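Local coordinates for protein glycerol dehydratase (Clostridium butyricum, PDB 1R9D) that probably acts as a B12-independent lyase of the glycyl-radical enzyme family, dehydrating glycerol without the coenzyme B12 that other glycerol dehydratases use, at residues E60-T65 with V219-K224; E70-S75 with W315-D320. All coordinates share one frame; numbering follows the deposited sequence.

Contact 1 (E60-T65 with V219-K224)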
ATOM      1  N   GLU A  60      20.308  -7.277 -16.826  1.00 32.74           N
ATOM      2  CA  GLU A  60      20.436  -7.818 -18.174  1.00 33.63           C
ATOM      3  C   GLU A  60      21.065  -6.836 -19.158  1.00 33.50           C
ATOM      4  O   GLU A  60      21.660  -7.255 -20.149  1.00 33.68           O
ATOM      5  CB  GLU A  60      19.065  -8.254 -18.714  1.00 34.62           C
ATOM      6  CG  GLU A  60      18.382  -9.350 -17.905  1.00 36.17           C
ATOM      7  CD  GLU A  60      17.022  -9.744 -18.466  1.00 38.24           C
ATOM      8  OE1 GLU A  60      16.252  -8.842 -18.866  1.00 39.84           O
ATOM      9  OE2 GLU A  60      16.717 -10.954 -18.496  1.00 37.85           O
ATOM     10  N   ASN A  61      20.965  -5.539 -18.877  1.00 33.13           N
ATOM     11  CA  ASN A  61      21.479  -4.531 -19.802  1.00 34.27           C
ATOM     12  C   ASN A  61      22.565  -3.561 -19.334  1.00 33.87           C
ATOM     13  O   ASN A  61      23.108  -2.807 -20.143  1.00 33.02           O
ATOM     14  CB  ASN A  61      20.297  -3.728 -20.341  1.00 34.96           C
ATOM     15  CG  ASN A  61      19.276  -4.606 -21.041  1.00 37.09           C
ATOM     16  OD1 ASN A  61      19.507  -5.067 -22.157  1.00 37.51           O
ATOM     17  ND2 ASN A  61      18.152  -4.859 -20.377  1.00 35.33           N
ATOM     18  N   ILE A  62      22.881  -3.564 -18.044  1.00 33.02           N
ATOM     19  CA  ILE A  62      23.906  -2.661 -17.520  1.00 32.14           C
ATOM     20  C   ILE A  62      25.278  -3.053 -18.082  1.00 31.87           C
ATOM     21  O   ILE A  62      25.587  -4.236 -18.215  1.00 31.36           O
ATOM     22  CB  ILE A  62      23.955  -2.724 -15.967  1.00 31.27           C
ATOM     23  CG1 ILE A  62      24.814  -1.584 -15.405  1.00 32.37           C
ATOM     24  CG2 ILE A  62      24.510  -4.058 -15.524  1.00 30.56           C
ATOM     25  CD1 ILE A  62      24.146  -0.221 -15.431  1.00 31.41           C
ATOM     26  N   PRO A  63      26.113  -2.063 -18.437  1.00 32.93           N
ATOM     27  CA  PRO A  63      27.438  -2.388 -18.973  1.00 33.65           C
ATOM     28  C   PRO A  63      28.235  -3.271 -18.017  1.00 34.88           C
ATOM     29  O   PRO A  63      28.166  -3.105 -16.799  1.00 35.17           O
ATOM     30  CB  PRO A  63      28.078  -1.014 -19.160  1.00 33.60           C
ATOM     31  CG  PRO A  63      26.915  -0.163 -19.519  1.00 34.22           C
ATOM     32  CD  PRO A  63      25.857  -0.615 -18.523  1.00 32.84           C
ATOM     33  N   ILE A  64      28.980  -4.210 -18.586  1.00 35.48           N
ATOM     34  CA  ILE A  64      29.807  -5.145 -17.833  1.00 37.15           C
ATOM     35  C   ILE A  64      31.268  -4.772 -18.076  1.00 36.88           C
ATOM     36  O   ILE A  64      31.612  -4.285 -19.152  1.00 36.28           O
ATOM     37  CB  ILE A  64      29.549  -6.597 -18.323  1.00 38.18           C
ATOM     38  CG1 ILE A  64      28.100  -6.984 -18.029  1.00 40.53           C
ATOM     39  CG2 ILE A  64      30.491  -7.568 -17.647  1.00 40.65           C
ATOM     40  CD1 ILE A  64      27.724  -6.845 -16.570  1.00 39.34           C
ATOM     41  N   THR A  65      32.123  -4.982 -17.080  1.00 36.22           N
ATOM     42  CA  THR A  65      33.536  -4.649 -17.231  1.00 36.11           C
ATOM     43  C   THR A  65      34.467  -5.554 -16.439  1.00 35.56           C
ATOM     44  O   THR A  65      34.219  -5.862 -15.272  1.00 34.65           O
ATOM     45  CB  THR A  65      33.840  -3.196 -16.779  1.00 35.87           C
ATOM     46  OG1 THR A  65      33.059  -2.268 -17.541  1.00 36.48           O
ATOM     47  CG2 THR A  65      35.320  -2.881 -16.975  1.00 37.02           C
ATOM     48  N   VAL A 219      25.718 -13.047 -13.587  1.00 30.98           N
ATOM     49  CA  VAL A 219      26.973 -13.773 -13.438  1.00 31.53           C
ATOM     50  C   VAL A 219      27.383 -14.439 -14.752  1.00 32.08           C
ATOM     51  O   VAL A 219      28.564 -14.474 -15.101  1.00 31.69           O
ATOM     52  CB  VAL A 219      26.861 -14.840 -12.335  1.00 31.00           C
ATOM     53  CG1 VAL A 219      28.167 -15.601 -12.206  1.00 31.68           C
ATOM     54  CG2 VAL A 219      26.505 -14.174 -11.006  1.00 31.37           C
ATOM     55  N   ASN A 220      26.403 -14.961 -15.481  1.00 32.17           N
ATOM     56  CA  ASN A 220      26.679 -15.611 -16.757  1.00 32.92           C
ATOM     57  C   ASN A 220      27.214 -14.638 -17.799  1.00 32.89           C
ATOM     58  O   ASN A 220      27.950 -15.037 -18.702  1.00 33.72           O
ATOM     59  CB  ASN A 220      25.420 -16.311 -17.270  1.00 32.84           C
ATOM     60  CG  ASN A 220      25.223 -17.671 -16.636  1.00 33.75           C
ATOM     61  OD1 ASN A 220      24.092 -18.131 -16.449  1.00 35.58           O
ATOM     62  ND2 ASN A 220      26.328 -18.332 -16.308  1.00 32.37           N
ATOM     63  N   ARG A 221      26.850 -13.366 -17.680  1.00 32.44           N
ATOM     64  CA  ARG A 221      27.338 -12.362 -18.616  1.00 33.48           C
ATOM     65  C   ARG A 221      28.843 -12.176 -18.429  1.00 33.95           C
ATOM     66  O   ARG A 221      29.563 -11.904 -19.392  1.00 34.25           O
ATOM     67  CB  ARG A 221      26.617 -11.028 -18.408  1.00 32.28           C
ATOM     68  CG  ARG A 221      25.147 -11.045 -18.813  1.00 32.24           C
ATOM     69  CD  ARG A 221      24.516  -9.672 -18.642  1.00 31.97           C
ATOM     70  NE  ARG A 221      25.145  -8.675 -19.502  1.00 31.20           N
ATOM     71  CZ  ARG A 221      25.099  -7.364 -19.285  1.00 32.01           C
ATOM     72  NH1 ARG A 221      24.452  -6.885 -18.229  1.00 30.83           N
ATOM     73  NH2 ARG A 221      25.708  -6.529 -20.116  1.00 32.02           N
ATOM     74  N   TYR A 222      29.318 -12.317 -17.192  1.00 34.13           N
ATOM     75  CA  TYR A 222      30.747 -12.179 -16.924  1.00 34.43           C
ATOM     76  C   TYR A 222      31.489 -13.418 -17.397  1.00 34.95           C
ATOM     77  O   TYR A 222      32.637 -13.331 -17.840  1.00 34.73           O
ATOM     78  CB  TYR A 222      31.024 -11.958 -15.429  1.00 33.40           C
ATOM     79  CG  TYR A 222      30.859 -10.523 -14.994  1.00 32.62           C
ATOM     80  CD1 TYR A 222      29.622 -10.044 -14.566  1.00 32.34           C
ATOM     81  CD2 TYR A 222      31.928  -9.626 -15.064  1.00 32.28           C
ATOM     82  CE1 TYR A 222      29.450  -8.708 -14.222  1.00 32.16           C
ATOM     83  CE2 TYR A 222      31.765  -8.282 -14.723  1.00 31.93           C
ATOM     84  CZ  TYR A 222      30.521  -7.834 -14.304  1.00 31.98           C
ATOM     85  OH  TYR A 222      30.337  -6.514 -13.977  1.00 32.98           O
ATOM     86  N   ALA A 223      30.835 -14.570 -17.302  1.00 35.11           N
ATOM     87  CA  ALA A 223      31.447 -15.816 -17.742  1.00 36.41           C
ATOM     88  C   ALA A 223      31.724 -15.724 -19.241  1.00 37.26           C
ATOM     89  O   ALA A 223      32.783 -16.142 -19.715  1.00 37.17           O
ATOM     90  CB  ALA A 223      30.523 -16.990 -17.443  1.00 36.08           C
ATOM     91  N   LYS A 224      30.770 -15.163 -19.978  1.00 38.21           N
ATOM     92  CA  LYS A 224      30.900 -15.001 -21.421  1.00 39.40           C
ATOM     93  C   LYS A 224      31.929 -13.923 -21.748  1.00 39.97           C
ATOM     94  O   LYS A 224      32.718 -14.066 -22.684  1.00 39.74           O
ATOM     95  CB  LYS A 224      29.552 -14.619 -22.037  1.00 40.78           C
ATOM     96  CG  LYS A 224      29.619 -14.369 -23.532  1.00 42.84           C
ATOM     97  CD  LYS A 224      28.357 -13.706 -24.052  1.00 45.13           C
ATOM     98  CE  LYS A 224      28.522 -13.307 -25.515  1.00 46.84           C
ATOM     99  NZ  LYS A 224      27.383 -12.486 -26.010  1.00 48.40           N
TER

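Contact 2 (E70-S75 with W315-D320)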
ATOM      1  N   GLU A  70      42.532  -8.553 -13.215  1.00 35.67           N
ATOM      2  CA  GLU A  70      41.621  -8.955 -12.144  1.00 34.71           C
ATOM      3  C   GLU A  70      41.462 -10.470 -12.031  1.00 34.24           C
ATOM      4  O   GLU A  70      41.435 -11.179 -13.040  1.00 34.86           O
ATOM      5  CB  GLU A  70      40.234  -8.330 -12.352  1.00 35.56           C
ATOM      6  CG  GLU A  70      40.083  -6.909 -11.824  1.00 36.67           C
ATOM      7  CD  GLU A  70      38.650  -6.397 -11.915  1.00 37.98           C
ATOM      8  OE1 GLU A  70      38.304  -5.463 -11.160  1.00 37.64           O
ATOM      9  OE2 GLU A  70      37.872  -6.921 -12.746  1.00 37.28           O
ATOM     10  N   LEU A  71      41.364 -10.961 -10.797  1.00 32.84           N
ATOM     11  CA  LEU A  71      41.148 -12.382 -10.541  1.00 31.61           C
ATOM     12  C   LEU A  71      39.687 -12.531 -10.112  1.00 31.43           C
ATOM     13  O   LEU A  71      39.040 -13.544 -10.382  1.00 31.04           O
ATOM     14  CB  LEU A  71      42.071 -12.895  -9.431  1.00 32.16           C
ATOM     15  CG  LEU A  71      43.557 -13.099  -9.745  1.00 32.59           C
ATOM     16  CD1 LEU A  71      44.290 -13.527  -8.485  1.00 32.66           C
ATOM     17  CD2 LEU A  71      43.718 -14.152 -10.831  1.00 32.15           C
ATOM     18  N   ILE A  72      39.180 -11.504  -9.439  1.00 30.99           N
ATOM     19  CA  ILE A  72      37.793 -11.471  -8.975  1.00 30.44           C
ATOM     20  C   ILE A  72      37.104 -10.417  -9.832  1.00 29.94           C
ATOM     21  O   ILE A  72      37.504  -9.254  -9.831  1.00 31.20           O
ATOM     22  CB  ILE A  72      37.711 -11.061  -7.481  1.00 29.91           C
ATOM     23  CG1 ILE A  72      38.371 -12.132  -6.606  1.00 30.73           C
ATOM     24  CG2 ILE A  72      36.250 -10.833  -7.078  1.00 31.06           C
ATOM     25  CD1 ILE A  72      37.648 -13.473  -6.599  1.00 30.36           C
ATOM     26  N   VAL A  73      36.068 -10.813 -10.565  1.00 30.07           N
ATOM     27  CA  VAL A  73      35.382  -9.877 -11.447  1.00 29.70           C
ATOM     28  C   VAL A  73      33.997  -9.423 -10.997  1.00 29.78           C
ATOM     29  O   VAL A  73      33.338 -10.088 -10.201  1.00 30.29           O
ATOM     30  CB  VAL A  73      35.266 -10.464 -12.878  1.00 30.12           C
ATOM     31  CG1 VAL A  73      36.657 -10.678 -13.461  1.00 31.00           C
ATOM     32  CG2 VAL A  73      34.504 -11.778 -12.846  1.00 30.34           C
ATOM     33  N   GLY A  74      33.571  -8.286 -11.538  1.00 30.40           N
ATOM     34  CA  GLY A  74      32.280  -7.711 -11.209  1.00 31.16           C
ATOM     35  C   GLY A  74      32.472  -6.238 -10.905  1.00 31.97           C
ATOM     36  O   GLY A  74      32.940  -5.881  -9.820  1.00 32.98           O
ATOM     37  N   SER A  75      32.135  -5.385 -11.866  1.00 31.01           N
ATOM     38  CA  SER A  75      32.280  -3.943 -11.712  1.00 31.33           C
ATOM     39  C   SER A  75      30.943  -3.258 -11.929  1.00 31.87           C
ATOM     40  O   SER A  75      30.256  -3.524 -12.921  1.00 32.71           O
ATOM     41  CB  SER A  75      33.302  -3.396 -12.718  1.00 32.30           C
ATOM     42  OG  SER A  75      34.587  -3.943 -12.488  1.00 32.59           O
ATOM     43  N   TRP A 315      39.604  -7.176  -1.274  1.00 26.49           N
ATOM     44  CA  TRP A 315      39.829  -5.907  -0.591  1.00 26.35           C
ATOM     45  C   TRP A 315      39.787  -4.781  -1.624  1.00 26.31           C
ATOM     46  O   TRP A 315      39.121  -3.763  -1.429  1.00 25.36           O
ATOM     47  CB  TRP A 315      41.189  -5.906   0.117  1.00 26.37           C
ATOM     48  CG  TRP A 315      41.128  -6.026   1.625  1.00 25.58           C
ATOM     49  CD1 TRP A 315      41.727  -5.198   2.533  1.00 25.59           C
ATOM     50  CD2 TRP A 315      40.466  -7.046   2.389  1.00 25.05           C
ATOM     51  NE1 TRP A 315      41.481  -5.639   3.813  1.00 25.78           N
ATOM     52  CE2 TRP A 315      40.709  -6.769   3.756  1.00 26.12           C
ATOM     53  CE3 TRP A 315      39.690  -8.165   2.055  1.00 25.70           C
ATOM     54  CZ2 TRP A 315      40.205  -7.571   4.788  1.00 24.56           C
ATOM     55  CZ3 TRP A 315      39.185  -8.966   3.084  1.00 25.25           C
ATOM     56  CH2 TRP A 315      39.448  -8.661   4.435  1.00 25.65           C
ATOM     57  N   ILE A 316      40.487  -4.968  -2.740  1.00 26.09           N
ATOM     58  CA  ILE A 316      40.498  -3.946  -3.775  1.00 26.41           C
ATOM     59  C   ILE A 316      39.106  -3.705  -4.372  1.00 25.62           C
ATOM     60  O   ILE A 316      38.720  -2.558  -4.602  1.00 25.42           O
ATOM     61  CB  ILE A 316      41.508  -4.304  -4.896  1.00 27.27           C
ATOM     62  CG1 ILE A 316      42.928  -4.297  -4.315  1.00 29.35           C
ATOM     63  CG2 ILE A 316      41.392  -3.313  -6.041  1.00 28.21           C
ATOM     64  CD1 ILE A 316      44.017  -4.703  -5.290  1.00 31.88           C
ATOM     65  N   LYS A 317      38.353  -4.775  -4.614  1.00 25.88           N
ATOM     66  CA  LYS A 317      37.007  -4.641  -5.175  1.00 26.64           C
ATOM     67  C   LYS A 317      36.107  -3.815  -4.251  1.00 26.15           C
ATOM     68  O   LYS A 317      35.290  -3.024  -4.713  1.00 25.80           O
ATOM     69  CB  LYS A 317      36.368  -6.017  -5.409  1.00 28.65           C
ATOM     70  CG  LYS A 317      37.055  -6.871  -6.478  1.00 31.22           C
ATOM     71  CD  LYS A 317      37.135  -6.147  -7.815  1.00 33.17           C
ATOM     72  CE  LYS A 317      35.767  -5.773  -8.352  1.00 34.91           C
ATOM     73  NZ  LYS A 317      35.863  -4.954  -9.606  1.00 37.46           N
ATOM     74  N   LEU A 318      36.261  -4.000  -2.944  1.00 26.40           N
ATOM     75  CA  LEU A 318      35.449  -3.251  -1.986  1.00 26.22           C
ATOM     76  C   LEU A 318      35.724  -1.747  -2.070  1.00 26.23           C
ATOM     77  O   LEU A 318      34.952  -0.936  -1.562  1.00 27.41           O
ATOM     78  CB  LEU A 318      35.707  -3.769  -0.564  1.00 26.74           C
ATOM     79  CG  LEU A 318      35.137  -5.158  -0.248  1.00 26.22           C
ATOM     80  CD1 LEU A 318      35.866  -5.763   0.932  1.00 27.36           C
ATOM     81  CD2 LEU A 318      33.642  -5.050   0.022  1.00 26.74           C
ATOM     82  N   ASN A 319      36.826  -1.375  -2.718  1.00 25.66           N
ATOM     83  CA  ASN A 319      37.188   0.032  -2.877  1.00 26.07           C
ATOM     84  C   ASN A 319      36.712   0.560  -4.232  1.00 27.93           C
ATOM     85  O   ASN A 319      36.844   1.747  -4.535  1.00 27.55           O
ATOM     86  CB  ASN A 319      38.708   0.199  -2.773  1.00 25.20           C
ATOM     87  CG  ASN A 319      39.206   0.165  -1.341  1.00 24.45           C
ATOM     88  OD1 ASN A 319      39.159   1.169  -0.633  1.00 24.63           O
ATOM     89  ND2 ASN A 319      39.674  -0.994  -0.905  1.00 23.05           N
ATOM     90  N   ASP A 320      36.145  -0.327  -5.038  1.00 29.20           N
ATOM     91  CA  ASP A 320      35.676   0.052  -6.367  1.00 30.42           C
ATOM     92  C   ASP A 320      34.304   0.721  -6.331  1.00 30.41           C
ATOM     93  O   ASP A 320      33.970   1.523  -7.203  1.00 29.98           O
ATOM     94  CB  ASP A 320      35.615  -1.182  -7.265  1.00 32.23           C
ATOM     95  CG  ASP A 320      35.601  -0.827  -8.736  1.00 34.82           C
ATOM     96  OD1 ASP A 320      35.155  -1.667  -9.553  1.00 37.22           O
ATOM     97  OD2 ASP A 320      36.045   0.292  -9.073  1.00 34.56           O
TER

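Contact 1 (E60-T65 with V219-K224)
The guanidinium of R221 lies between two parts of the chain 60-65: CG1 of I64 sits over the centre of one face, 3.3 Å from CZ, and the carbonyl oxygen of E60 stands over the opposite face, nearer the rim. At its edge is the carbonyl of I62, whose oxygen takes hydrogen bonds from NH1 (2.9 Å) and NH2 (3.0 Å) of R221. NH1 approaches in the carbonyl plane, on a lone pair, while NH2 comes in tilted 35° from that plane. Arginine suits this place because one flat, charged end can grip a single oxygen with two nitrogens and still offer its face to an aliphatic chain; a bend at chi3 (62°) sets NE on the way there.

I64 also packs on a second flat group, the ring of Y222. Its CG2, anti to the backbone N, makes a CH-pi contact over one face of that ring, 3.4 Å from the centroid, and CD1 reaches CE1 of the same ring. T65 O lies at that ring's edge. The phenol oxygen of Y222 is bonded to the hydroxyl of Y218.

NH1 of R221 also bonds to L59 O. Through L59 O and I62 O, R221 of the long helix 197-230 thus ties down the C-terminal end of helix 47-61 and the turn after it, a case of helix-to-loop packing by a bidentate arginine.

Contact 2 (E70-S75 with W315-D320)
The irregular chain 70-75 passes the C-terminal part of helix 304-317 and the residues that follow K317, with CA atoms 7.9 Å apart at I72 and K317 and 7.5 Å at S75 and D320. K317 carries the contact. Its chain is bent at both chi2 and chi3, which puts CD and then CE beside the backbone of 72-74: CD lies 3.7 Å from I72 O, and CG touches CG2 of I72. The ammonium ends among oxygens. NZ makes a salt bridge of 2.9 Å to OE1 of E70, meeting it on the syn side but 29° out of the carboxylate plane, and adds weak hydrogen bonds to G74 O (3.1 Å) and S75 OG (3.3 Å). A further weak bond, 3.4 Å long, links NZ to OD1 of D320 three residues on, so E70, K317 and D320 form a salt-bridge network.

A lysine suits this buried place because its three N-H groups can be shared among several oxygens, and two carboxylates probably offset its charge. They also probably favour the charged form of the amine. The carboxylates have partners of their own: OE2 of E70 accepts from R67 N, while D320 bonds to R81 N through OD2 and pairs with R67 through OD1. At G74 the backbone, with its positive phi, would jam a CB against the preceding carbonyl, which accounts for glycine.

Helix 260-277 lies against both segments, its W268 touching I72 and K317 and its NE1-H bonding to G74 O. Helix 11-22 meets E70 and I316, and helix 357-369 packs on W315 and I316.

How the contacts relate
Contacts 1 and 2 lie about 15 Å apart between centres, on the same side of the chain's centre, with contact 1 farther out. Along the chain their segments alternate: 60-65, 70-75, 219-224, 315-320. The run leaving helix 47-61 therefore first meets helix 197-230 and then the end of helix 304-317, tying together parts distant in sequence. The contacts touch directly: OH of Y222 probably accepts a hydrogen bond from S75 N at 3.0 Å, and its ring packs on G74 and V73. All four segments fall in the pyruvate formate lyase-like range, where the one chain run between helices 47-61 and 92-97 packs on both helix 197-230 and helix 304-317 and so links them.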